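Local coordinates for twitching motility protein PilT (Aquifex aeolicus, PDB 2EYU) that probably powers the retraction of type IV pili that drives twitching motility, acting as a motor of the P-loop NTPase class, at residues Arg78-Gly81 and Glu82-Ser86; Thr134-Asp137 and Thr138-Ile142; Asp144-Pro147 and Leu148-Glu152. The protein carries 1 engineered substitution. All coordinates share one frame; numbering follows the deposited sequence.

Contact 1. Residues Arg78-Gly81 and Glu82-Ser86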
# COMPACT_ATOMS: atom_id res chain seq x y z
N ARG A 78 -9.88 -8.14 -14.50
CA ARG A 78 -9.21 -8.82 -15.59
C ARG A 78 -8.08 -9.69 -15.06
O ARG A 78 -7.14 -9.22 -14.42
CB ARG A 78 -8.70 -7.77 -16.58
CG ARG A 78 -9.74 -6.71 -16.91
CD ARG A 78 -9.51 -6.02 -18.24
NE ARG A 78 -8.38 -5.11 -18.20
CZ ARG A 78 -8.16 -4.01 -18.91
NH1 ARG A 78 -9.02 -3.57 -19.82
NH2 ARG A 78 -7.04 -3.33 -18.70
N GLU A 79 -8.20 -10.99 -15.31
CA GLU A 79 -7.19 -11.97 -14.92
C GLU A 79 -6.13 -12.05 -16.01
O GLU A 79 -6.41 -12.41 -17.15
CB GLU A 79 -7.81 -13.35 -14.70
CG GLU A 79 -6.94 -14.36 -13.97
CD GLU A 79 -5.99 -15.13 -14.85
OE1 GLU A 79 -6.34 -15.42 -16.02
OE2 GLU A 79 -4.86 -15.45 -14.40
N VAL A 80 -4.90 -11.71 -15.65
CA VAL A 80 -3.80 -11.88 -16.61
C VAL A 80 -3.69 -13.36 -16.96
O VAL A 80 -3.29 -14.20 -16.15
CB VAL A 80 -2.46 -11.35 -16.09
CG1 VAL A 80 -1.31 -12.25 -16.49
CG2 VAL A 80 -2.23 -9.93 -16.60
N GLY A 81 -4.06 -13.68 -18.19
CA GLY A 81 -4.07 -15.06 -18.65
C GLY A 81 -5.31 -15.32 -19.47
O GLY A 81 -5.28 -15.18 -20.69
N GLU A 82 -6.43 -15.70 -18.82
CA GLU A 82 -7.61 -15.96 -19.65
C GLU A 82 -8.01 -14.68 -20.36
O GLU A 82 -8.06 -14.58 -21.58
CB GLU A 82 -8.77 -16.53 -18.83
CG GLU A 82 -9.26 -17.90 -19.27
CD GLU A 82 -10.62 -17.88 -19.94
OE1 GLU A 82 -11.38 -16.91 -19.73
OE2 GLU A 82 -10.94 -18.84 -20.67
N ASP A 83 -8.29 -13.65 -19.57
CA ASP A 83 -8.59 -12.35 -20.19
C ASP A 83 -7.39 -11.92 -21.02
O ASP A 83 -7.45 -12.00 -22.26
CB ASP A 83 -8.99 -11.34 -19.12
CG ASP A 83 -9.49 -11.98 -17.85
OD1 ASP A 83 -10.61 -11.66 -17.40
OD2 ASP A 83 -8.78 -12.83 -17.27
N THR A 84 -6.28 -11.50 -20.41
CA THR A 84 -5.15 -11.07 -21.26
C THR A 84 -3.86 -11.80 -20.91
O THR A 84 -3.92 -12.99 -20.58
CB THR A 84 -5.00 -9.54 -21.18
OG1 THR A 84 -3.80 -9.13 -21.85
CG2 THR A 84 -4.90 -9.10 -19.73
N LYS A 85 -2.68 -11.18 -20.97
CA LYS A 85 -1.45 -11.94 -20.80
C LYS A 85 -0.42 -11.29 -19.89
O LYS A 85 0.04 -11.92 -18.92
CB LYS A 85 -0.79 -12.20 -22.17
CG LYS A 85 -0.41 -10.97 -22.97
CD LYS A 85 1.08 -10.69 -22.87
CE LYS A 85 1.43 -9.28 -23.42
NZ LYS A 85 2.89 -9.16 -23.73
N SER A 86 -0.01 -10.06 -20.15
CA SER A 86 1.03 -9.42 -19.35
C SER A 86 0.45 -8.24 -18.58
O SER A 86 -0.47 -7.57 -19.06
CB SER A 86 2.18 -8.98 -20.26
OG SER A 86 1.75 -7.96 -21.15

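Contact 2. Residues Thr134-Asp137 and Thr138-Ile142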
# COMPACT_ATOMS: atom_id res chain seq x y z
N THR A 134 8.51 -3.05 4.34
CA THR A 134 8.52 -1.77 5.06
C THR A 134 8.23 -0.60 4.14
O THR A 134 8.40 -0.69 2.92
CB THR A 134 9.92 -1.64 5.71
OG1 THR A 134 9.87 -2.38 6.95
CG2 THR A 134 10.32 -0.24 6.07
N ALA A 135 7.78 0.52 4.67
CA ALA A 135 7.46 1.67 3.83
C ALA A 135 8.72 2.11 3.09
O ALA A 135 8.63 2.50 1.93
CB ALA A 135 6.86 2.79 4.66
N ILE A 136 9.84 2.02 3.80
CA ILE A 136 11.13 2.43 3.27
C ILE A 136 11.62 1.48 2.19
O ILE A 136 12.14 1.90 1.15
CB ILE A 136 12.19 2.47 4.38
CG1 ILE A 136 11.88 3.42 5.54
CG2 ILE A 136 13.57 2.77 3.80
CD1 ILE A 136 12.55 3.01 6.84
N ASP A 137 11.50 0.17 2.42
CA ASP A 137 12.01 -0.75 1.39
C ASP A 137 11.20 -0.60 0.11
O ASP A 137 11.65 -0.85 -1.00
CB ASP A 137 11.93 -2.22 1.82
CG ASP A 137 12.47 -2.48 3.20
OD1 ASP A 137 12.01 -3.44 3.85
OD2 ASP A 137 13.37 -1.72 3.63
N THR A 138 9.95 -0.22 0.35
CA THR A 138 8.96 -0.06 -0.73
C THR A 138 9.42 0.98 -1.73
O THR A 138 9.34 0.76 -2.94
CB THR A 138 7.59 0.29 -0.12
OG1 THR A 138 7.08 -0.92 0.49
CG2 THR A 138 6.61 0.74 -1.19
N ILE A 139 9.92 2.07 -1.15
CA ILE A 139 10.42 3.19 -1.96
C ILE A 139 11.67 2.82 -2.71
O ILE A 139 11.87 3.15 -3.87
CB ILE A 139 10.65 4.43 -1.07
CG1 ILE A 139 9.34 4.90 -0.45
CG2 ILE A 139 11.36 5.53 -1.86
CD1 ILE A 139 9.50 5.94 0.65
N HIS A 140 12.55 2.07 -2.05
CA HIS A 140 13.77 1.62 -2.69
C HIS A 140 13.54 0.61 -3.80
O HIS A 140 14.20 0.58 -4.84
CB HIS A 140 14.64 0.98 -1.60
CG HIS A 140 15.32 1.99 -0.73
ND1 HIS A 140 16.08 3.03 -1.23
CD2 HIS A 140 15.37 2.12 0.61
CE1 HIS A 140 16.56 3.75 -0.23
NE2 HIS A 140 16.14 3.21 0.90
N ARG A 141 12.57 -0.30 -3.61
CA ARG A 141 12.28 -1.25 -4.67
C ARG A 141 11.73 -0.54 -5.89
O ARG A 141 12.09 -0.81 -7.04
CB ARG A 141 11.26 -2.30 -4.19
CG ARG A 141 10.65 -3.13 -5.30
CD ARG A 141 11.23 -4.52 -5.40
NE ARG A 141 11.28 -5.27 -4.16
CZ ARG A 141 10.64 -6.38 -3.83
NH1 ARG A 141 9.80 -6.98 -4.66
NH2 ARG A 141 10.83 -6.91 -2.62
N ILE A 142 10.83 0.41 -5.63
CA ILE A 142 10.22 1.14 -6.74
C ILE A 142 11.31 1.88 -7.50
O ILE A 142 11.41 1.76 -8.72
CB ILE A 142 9.13 2.11 -6.29
CG1 ILE A 142 7.83 1.42 -5.87
CG2 ILE A 142 8.85 3.13 -7.40
CD1 ILE A 142 7.36 0.45 -6.95

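Contact 3. Residues Asp144-Pro147 and Leu148-Glu152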
# COMPACT_ATOMS: atom_id res chain seq x y z
N ASP A 144 14.78 1.66 -7.36
CA ASP A 144 15.98 0.91 -7.70
C ASP A 144 15.77 0.00 -8.89
O ASP A 144 16.66 -0.49 -9.58
CB ASP A 144 16.42 0.05 -6.50
CG ASP A 144 17.48 0.71 -5.65
OD1 ASP A 144 17.11 1.59 -4.84
OD2 ASP A 144 18.66 0.34 -5.79
N ILE A 145 14.49 -0.28 -9.17
CA ILE A 145 14.33 -1.19 -10.32
C ILE A 145 14.71 -0.44 -11.59
O ILE A 145 15.02 -1.08 -12.59
CB ILE A 145 12.91 -1.75 -10.35
CG1 ILE A 145 11.82 -0.69 -10.48
CG2 ILE A 145 12.69 -2.60 -9.11
CD1 ILE A 145 10.71 -0.84 -9.48
N PHE A 146 14.71 0.89 -11.55
CA PHE A 146 15.07 1.72 -12.69
C PHE A 146 16.56 1.89 -12.94
O PHE A 146 17.37 1.73 -12.04
CB PHE A 146 14.45 3.12 -12.46
CG PHE A 146 12.97 3.11 -12.78
CD1 PHE A 146 12.04 2.75 -11.82
CD2 PHE A 146 12.51 3.44 -14.04
CE1 PHE A 146 10.70 2.73 -12.11
CE2 PHE A 146 11.16 3.42 -14.33
CZ PHE A 146 10.25 3.06 -13.37
N PRO A 147 16.96 2.21 -14.16
CA PRO A 147 18.38 2.48 -14.41
C PRO A 147 18.81 3.75 -13.67
O PRO A 147 18.01 4.68 -13.58
CB PRO A 147 18.49 2.67 -15.92
CG PRO A 147 17.19 2.23 -16.48
CD PRO A 147 16.16 2.29 -15.39
N LEU A 148 20.03 3.70 -13.17
CA LEU A 148 20.69 4.67 -12.33
C LEU A 148 20.29 6.09 -12.75
O LEU A 148 19.77 6.85 -11.94
CB LEU A 148 22.21 4.50 -12.38
CG LEU A 148 22.91 4.11 -11.09
CD1 LEU A 148 23.30 2.63 -11.12
CD2 LEU A 148 24.14 4.97 -10.84
N ASN A 149 20.52 6.37 -14.02
CA ASN A 149 20.27 7.63 -14.70
C ASN A 149 18.81 8.05 -14.68
O ASN A 149 18.46 9.19 -15.01
CB ASN A 149 20.79 7.52 -16.13
CG ASN A 149 20.63 6.14 -16.74
OD1 ASN A 149 21.29 5.15 -16.37
ND2 ASN A 149 19.73 6.09 -17.72
N GLN A 150 17.93 7.14 -14.28
CA GLN A 150 16.51 7.45 -14.20
C GLN A 150 15.97 7.50 -12.78
O GLN A 150 14.78 7.79 -12.62
CB GLN A 150 15.70 6.39 -14.98
CG GLN A 150 15.93 6.49 -16.48
CD GLN A 150 14.68 6.03 -17.23
OE1 GLN A 150 14.46 6.43 -18.38
NE2 GLN A 150 13.87 5.21 -16.58
N GLN A 151 16.78 7.24 -11.75
CA GLN A 151 16.22 7.12 -10.42
C GLN A 151 15.94 8.48 -9.80
O GLN A 151 14.91 8.56 -9.12
CB GLN A 151 17.14 6.30 -9.51
CG GLN A 151 17.42 4.95 -10.17
CD GLN A 151 18.34 4.13 -9.26
OE1 GLN A 151 18.56 2.96 -9.54
NE2 GLN A 151 18.86 4.75 -8.22
N GLU A 152 16.80 9.48 -9.99
CA GLU A 152 16.41 10.82 -9.50
C GLU A 152 15.01 11.20 -9.99
O GLU A 152 14.16 11.69 -9.23
CB GLU A 152 17.42 11.87 -9.96
CG GLU A 152 16.89 13.29 -9.78
CD GLU A 152 17.57 14.01 -8.64
OE1 GLU A 152 17.12 13.83 -7.48
OE2 GLU A 152 18.54 14.75 -8.89

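Contact 1. Residues Arg78-Gly81 and Glu82-Ser86
Glu-79 reaches across the turn to the backbone N of Glu-82. Glu-79 carries CG anti to its own N (chi1 -165°) and the chain bends at chi2, which brings OE1 to 2.8 Å from Glu-82 N. The N-H points at it well, at 162°, and the oxygen is met almost end-on. A weak backbone bond, 3.4 Å from Thr-84 N to Glu-79 O, adds to it, and Val-80 and Thr-84 form a single backbone bridge. On the inner side, methyl CG2 of Val-80 comes 4.2 Å from CG2 of Thr-84 and 3.7 Å from atom C of Ser-86. With an alanine here in place of Glu-79, the N-H of Glu-82 is likely to lose this acceptor and the turn to be freer to shift. The outer side is looser: the Glu-82 carboxylate and the long Lys-85 chain lead off from exposed positions. The position of the Asp-83 carboxylate, modelled very close to Glu-79, is doubtful. Behind the corner, strand 74-79 pairs with strand 56-61, Val-80 rests on Ile-60 and Phe-87, and Ser-86 caps helix 87-97 through Asp-89 N.

Contact 2. Residues Thr134-Asp137 and Thr138-Ile142
The first turns of helix 135-144 start where Thr-138 folds back on Thr-134, the N-cap residue. Here the cap side chain makes no capping bond; it is the carbonyl of Thr-134 that does the work. Its oxygen accepts from Thr-138 N at 3.0 Å and from the hydroxyl OG1 of Thr-138 at 2.8 Å, the two donors arriving from opposite faces of the carbonyl plane. OG1 gets there because chi1 of Thr-138 is -73°, which holds the hydroxyl beside its own backbone N, and the same hydroxyl also bonds to Thr-132 OG1. One residue on, the chain of Ile-139 lies against the neighbouring carbonyl, with CG1 3.5 Å from Ala-135 O. Toward helix 200-209, Ile-136 and His-140 run side by side. Methyl CG2 of Ile-136 sits 3.7 Å from CD2 of the His-140 imidazole, while CA of Asp-137 lies at the ring's edge, near its plane. Regular helical bonds continue from His-140 N to Ile-136 O and, at 2.8 Å, from Arg-141 N to Asp-137 O. Thr-138 is buried against Leu-130 and Ile-165, where its hydroxyl would be costly without partners; Thr-134 O and Thr-132 OG1 satisfy it. The double grip on Thr-134 O fastens the N-cap to the first turn, and the bond to Thr-132 OG1 ties in the loop before it.

Contact 3. Residues Asp144-Pro147 and Leu148-Glu152
Asp-144 meets Gln-151 through its backbone: the end of the extended Gln-151 side chain comes near CA of Asp-144. Further along, at Phe-146, CG of Gln-151 lies 3.7 Å from the carbonyl oxygen of Phe-146 and 4.2 Å from its CB. The ring of Phe-146 is met by Gln-150. NE2 of Gln-150 stands 3.4 Å from CD2 of Phe-146, at the rim of the ring and near its plane, with ring and amide turned only 27° apart; the amide therefore borders the ring and does not lie over its face. Chi1 of Gln-150 is -69° and the chain is extended beyond CG, which carries the amide back along Pro-147 to the aromatic rim. Pro-147 comes next, its ring and the Gln-150 chain lying side by side, with CD of Pro-147 3.9 Å from NE2 of Gln-150. On another part of the ring, CB of Pro-147 is 3.8 Å from OD1 of Asn-149. The carbonyl of Pro-147 closes the turn: Gln-150 N donates to Pro-147 O at a short 2.6 Å, with an N-H angle of 153°, approaching from above the carbonyl plane. Residues 147-150 thus form a beta turn with Leu-148 and Asn-149 at its corners, and a bond from Gln-151 N to Leu-148 O follows on and leads into the helix. The whole piece links helix 135-144 to helix 151-161, and buried Phe-146 anchors it by packing against Leu-110, Val-113 and Glu-114 of helix 110-121, with Ile-145 also on Val-113.

In the fold
From the N terminus onward the three contacts come in series; none encloses or crosses another, and each closes just a few residues of chain. Contact 1 turns the corner from strand 74-79, an outermost strand of the sheet, into helix 87-97. The chain then runs through strand 101-104, helix 110-121 and strand 125-130 before contact 2 starts helix 135-144. Contact 3 begins on the last residue of that helix and, packed against helix 110-121, turns the chain into helix 151-161, which leads to strand 162-171. Contacts 2 and 3 adjoin, their centres about 14 Å apart, whereas contact 1 stands apart, its centre about 27 Å from that of contact 2.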